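Local coordinates for protein microbial collagenase (Bacillus anthracis, PDB 5SV5) that probably degrades collagen as a metalloprotease, represented here by its pre-peptidase C-terminal domain, a sodium-binding beta-sandwich module that probably assists substrate binding, at residues W53-E58 and N63-G68. Residues are numbered along the deposited sequence; the frame is centred on the assembly and turned at random. Where two conformers were deposited one is given.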
ATOM      1  N   TRP A  53       1.513   5.337  -1.409  1.00  7.27           N
ATOM      2  CA  TRP A  53       0.499   4.301  -1.419  1.00  7.04           C
ATOM      3  C   TRP A  53      -0.870   4.917  -1.155  1.00  6.91           C
ATOM      4  O   TRP A  53      -0.984   5.983  -0.525  1.00  7.32           O
ATOM      5  CB  TRP A  53       0.803   3.168  -0.415  1.00  7.28           C
ATOM      6  CG  TRP A  53       0.830   3.546   1.040  1.00  6.77           C
ATOM      7  CD1 TRP A  53       1.939   3.775   1.788  1.00  7.16           C
ATOM      8  CD2 TRP A  53      -0.293   3.714   1.921  1.00  6.54           C
ATOM      9  NE1 TRP A  53       1.590   4.084   3.087  1.00  7.17           N
ATOM     10  CE2 TRP A  53       0.220   4.061   3.191  1.00  6.65           C
ATOM     11  CE3 TRP A  53      -1.682   3.608   1.760  1.00  6.99           C
ATOM     12  CZ2 TRP A  53      -0.616   4.313   4.292  1.00  7.14           C
ATOM     13  CZ3 TRP A  53      -2.502   3.884   2.843  1.00  7.29           C
ATOM     14  CH2 TRP A  53      -1.969   4.226   4.094  1.00  7.21           C
ATOM     15  N   VAL A  54      -1.903   4.247  -1.663  1.00  7.09           N
ATOM     16  CA  VAL A  54      -3.291   4.601  -1.391  1.00  7.27           C
ATOM     17  C   VAL A  54      -4.060   3.312  -1.077  1.00  7.00           C
ATOM     18  O   VAL A  54      -3.705   2.227  -1.552  1.00  7.72           O
ATOM     19  CB  VAL A  54      -3.967   5.380  -2.538  1.00  8.56           C
ATOM     20  CG1 VAL A  54      -3.286   6.701  -2.792  1.00 10.49           C
ATOM     21  CG2 VAL A  54      -4.087   4.564  -3.820  1.00  9.51           C
ATOM     22  N   LEU A  55      -5.120   3.447  -0.290  1.00  7.37           N
ATOM     23  CA  LEU A  55      -5.915   2.319   0.176  1.00  7.19           C
ATOM     24  C   LEU A  55      -7.384   2.540  -0.121  1.00  7.33           C
ATOM     25  O   LEU A  55      -7.907   3.630   0.162  1.00  8.25           O
ATOM     26  CB  LEU A  55      -5.739   2.173   1.692  1.00  7.38           C
ATOM     27  CG  LEU A  55      -6.455   1.001   2.362  1.00  7.74           C
ATOM     28  CD1 LEU A  55      -5.757  -0.310   2.058  1.00  8.23           C
ATOM     29  CD2 LEU A  55      -6.550   1.228   3.866  1.00  8.65           C
ATOM     30  N   HIS A  56      -8.058   1.519  -0.656  1.00  7.54           N
ATOM     31  CA  HIS A  56      -9.492   1.546  -0.852  1.00  8.10           C
ATOM     32  C   HIS A  56     -10.161   0.391  -0.127  1.00  8.39           C
ATOM     33  O   HIS A  56      -9.722  -0.757  -0.230  1.00  9.26           O
ATOM     34  CB  HIS A  56      -9.872   1.433  -2.342  1.00  9.27           C
ATOM     35  CG  HIS A  56      -9.474   2.613  -3.156  1.00  9.80           C
ATOM     36  ND1 HIS A  56     -10.234   3.753  -3.215  1.00 10.18           N
ATOM     37  CD2 HIS A  56      -8.391   2.846  -3.929  1.00 12.88           C
ATOM     38  CE1 HIS A  56      -9.635   4.636  -3.995  1.00 11.24           C
ATOM     39  NE2 HIS A  56      -8.506   4.115  -4.429  1.00 13.81           N
ATOM     40  N   HIS A  57     -11.244   0.695   0.583  1.00  8.62           N
ATOM     41  CA  HIS A  57     -12.180  -0.345   1.004  1.00  8.91           C
ATOM     42  C   HIS A  57     -12.929  -0.807  -0.256  1.00  8.83           C
ATOM     43  O   HIS A  57     -13.215   0.020  -1.133  1.00  9.71           O
ATOM     44  CB  HIS A  57     -13.139   0.241   2.034  1.00  9.82           C
ATOM     45  CG  HIS A  57     -14.084  -0.748   2.640  1.00 10.20           C
ATOM     46  ND1 HIS A  57     -15.300  -1.036   2.094  1.00 12.28           N
ATOM     47  CD2 HIS A  57     -13.999  -1.469   3.779  1.00 11.76           C
ATOM     48  CE1 HIS A  57     -15.918  -1.917   2.853  1.00 12.59           C
ATOM     49  NE2 HIS A  57     -15.150  -2.197   3.882  1.00 11.61           N
ATOM     50  N   GLU A  58     -13.207  -2.118  -0.341  0.70  9.21           N
ATOM     51  CA  GLU A  58     -13.876  -2.756  -1.495  0.70 10.36           C
ATOM     52  C   GLU A  58     -15.075  -1.975  -2.021  0.70  9.93           C
ATOM     53  O   GLU A  58     -15.370  -1.928  -3.214  0.70 10.87           O
ATOM     54  CB  GLU A  58     -14.364  -4.196  -1.108  0.70 11.06           C
ATOM     55  CG  GLU A  58     -15.289  -4.290   0.119  0.70 12.46           C
ATOM     56  CD  GLU A  58     -15.749  -5.702   0.454  0.70 12.94           C
ATOM     57  OE1 GLU A  58     -15.636  -6.112   1.638  0.70 12.46           O
ATOM     58  OE2 GLU A  58     -16.247  -6.405  -0.450  0.70 14.29           O
ATOM     59  N   ASN A  63     -13.069   6.977  -3.439  1.00 12.45           N
ATOM     60  CA  ASN A  63     -12.563   7.708  -2.283  1.00 12.91           C
ATOM     61  C   ASN A  63     -11.587   6.840  -1.533  1.00 11.20           C
ATOM     62  O   ASN A  63     -11.831   5.653  -1.366  1.00 12.37           O
ATOM     63  CB  ASN A  63     -13.724   8.124  -1.404  1.00 15.51           C
ATOM     64  CG  ASN A  63     -14.678   9.048  -2.136  1.00 18.34           C
ATOM     65  OD1 ASN A  63     -14.307  10.146  -2.556  1.00 22.80           O
ATOM     66  ND2 ASN A  63     -15.907   8.605  -2.311  1.00 19.92           N
ATOM     67  N   TYR A  64     -10.492   7.432  -1.078  1.00 11.45           N
ATOM     68  CA  TYR A  64      -9.504   6.660  -0.349  1.00 11.31           C
ATOM     69  C   TYR A  64      -9.966   6.410   1.067  1.00 11.27           C
ATOM     70  O   TYR A  64     -10.434   7.312   1.738  1.00 14.86           O
ATOM     71  CB  TYR A  64      -8.166   7.401  -0.271  1.00 12.49           C
ATOM     72  CG  TYR A  64      -7.599   7.797  -1.600  1.00 13.36           C
ATOM     73  CD1 TYR A  64      -7.393   6.841  -2.582  1.00 13.42           C
ATOM     74  CD2 TYR A  64      -7.226   9.114  -1.874  1.00 15.08           C
ATOM     75  CE1 TYR A  64      -6.868   7.175  -3.814  1.00 14.93           C
ATOM     76  CE2 TYR A  64      -6.675   9.459  -3.106  1.00 16.57           C
ATOM     77  CZ  TYR A  64      -6.497   8.474  -4.072  1.00 15.76           C
ATOM     78  OH  TYR A  64      -5.956   8.770  -5.299  1.00 18.97           O
ATOM     79  N   ALA A  65      -9.805   5.183   1.525  1.00  9.38           N
ATOM     80  CA  ALA A  65      -9.981   4.880   2.934  1.00  9.82           C
ATOM     81  C   ALA A  65      -8.833   5.482   3.754  1.00  9.92           C
ATOM     82  O   ALA A  65      -9.040   5.880   4.891  1.00 12.13           O
ATOM     83  CB  ALA A  65     -10.056   3.383   3.136  1.00 10.55           C
ATOM     84  N   ALA A  66      -7.640   5.520   3.159  1.00  8.89           N
ATOM     85  CA  ALA A  66      -6.451   6.116   3.765  1.00  8.82           C
ATOM     86  C   ALA A  66      -5.432   6.318   2.650  1.00  7.90           C
ATOM     87  O   ALA A  66      -5.563   5.724   1.566  1.00  7.95           O
ATOM     88  CB  ALA A  66      -5.881   5.220   4.854  1.00  9.58           C
ATOM     89  N   TYR A  67      -4.412   7.116   2.923  1.00  8.12           N
ATOM     90  CA  TYR A  67      -3.308   7.270   1.983  1.00  8.15           C
ATOM     91  C   TYR A  67      -2.044   7.526   2.763  1.00  7.56           C
ATOM     92  O   TYR A  67      -2.070   8.000   3.910  1.00  8.86           O
ATOM     93  CB  TYR A  67      -3.578   8.383   0.962  1.00 10.37           C
ATOM     94  CG  TYR A  67      -3.936   9.693   1.566  1.00 14.22           C
ATOM     95  CD1 TYR A  67      -2.949  10.572   1.976  1.00 17.22           C
ATOM     96  CD2 TYR A  67      -5.268  10.059   1.739  1.00 18.07           C
ATOM     97  CE1 TYR A  67      -3.273  11.794   2.537  1.00 21.73           C
ATOM     98  CE2 TYR A  67      -5.608  11.284   2.285  1.00 22.07           C
ATOM     99  CZ  TYR A  67      -4.606  12.138   2.694  1.00 24.19           C
ATOM    100  OH  TYR A  67      -4.941  13.347   3.244  1.00 30.67           O
ATOM    101  N   GLY A  68      -0.911   7.206   2.153  1.00  7.62           N
ATOM    102  CA  GLY A  68       0.351   7.419   2.810  1.00  7.85           C
ATOM    103  C   GLY A  68       0.808   8.858   2.811  1.00  8.31           C
ATOM    104  O   GLY A  68       0.596   9.597   1.845  1.00 11.31           O
TER
HETATM  105  O   HOH W   1     -12.340   3.330   0.077  1.00  9.97           O
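The backbone oxygen of N63 is gripped by two groups at the end of strand 51-57: a bridging water donates to it while accepting from H57 N, and H56 ND1 makes a weak, bent bond to it at 3.1 Å, a proton it shares with the carbonyl of D60 in the connecting turn. Water and imidazole thus stand in for regular pairing where this hairpin splays open. Ordinary antiparallel bonding takes over further along, and there A65 and A66 both face L55, a classic beta bulge. A65 N reaches L55 O at 2.8 Å, and L55 N returns a bond to A66 O. Beyond them G68 N meets W53 O almost straight, the N-H...O angle being 178°.

The side chains then divide between the two faces of the sheet. On one, the Y64 ring lies beside V54, whose CG1 sits over its face, 4.0 Å from the ring centroid; the H56 ring packs obliquely against the same phenol, CE1 to Y64 CD1 at 3.4 Å, with the planes turned 49° apart. Y67 CB adds a looser apolar touch to V54 CG1. On the other face, L55 CD2 lies 4.2 Å from A66 CB. In W53, with CG set between backbone N and carbonyl carbon, the first torsion (chi1 63°) turns the indole toward the other strand, where G68 N and CA lie over one of its faces, CA 3.7 Å from the centroid of the five-membered ring.

W53 NE1 donates a hydrogen bond to the carbonyl oxygen of I75, and the indole continues inward onto I41, V43 and A77, while L55 meets I41 and F79. This hairpin therefore lends one face to the interior between the sheets, with strand 84-92 flanking 51-57 and strand 74-81 following 66-71.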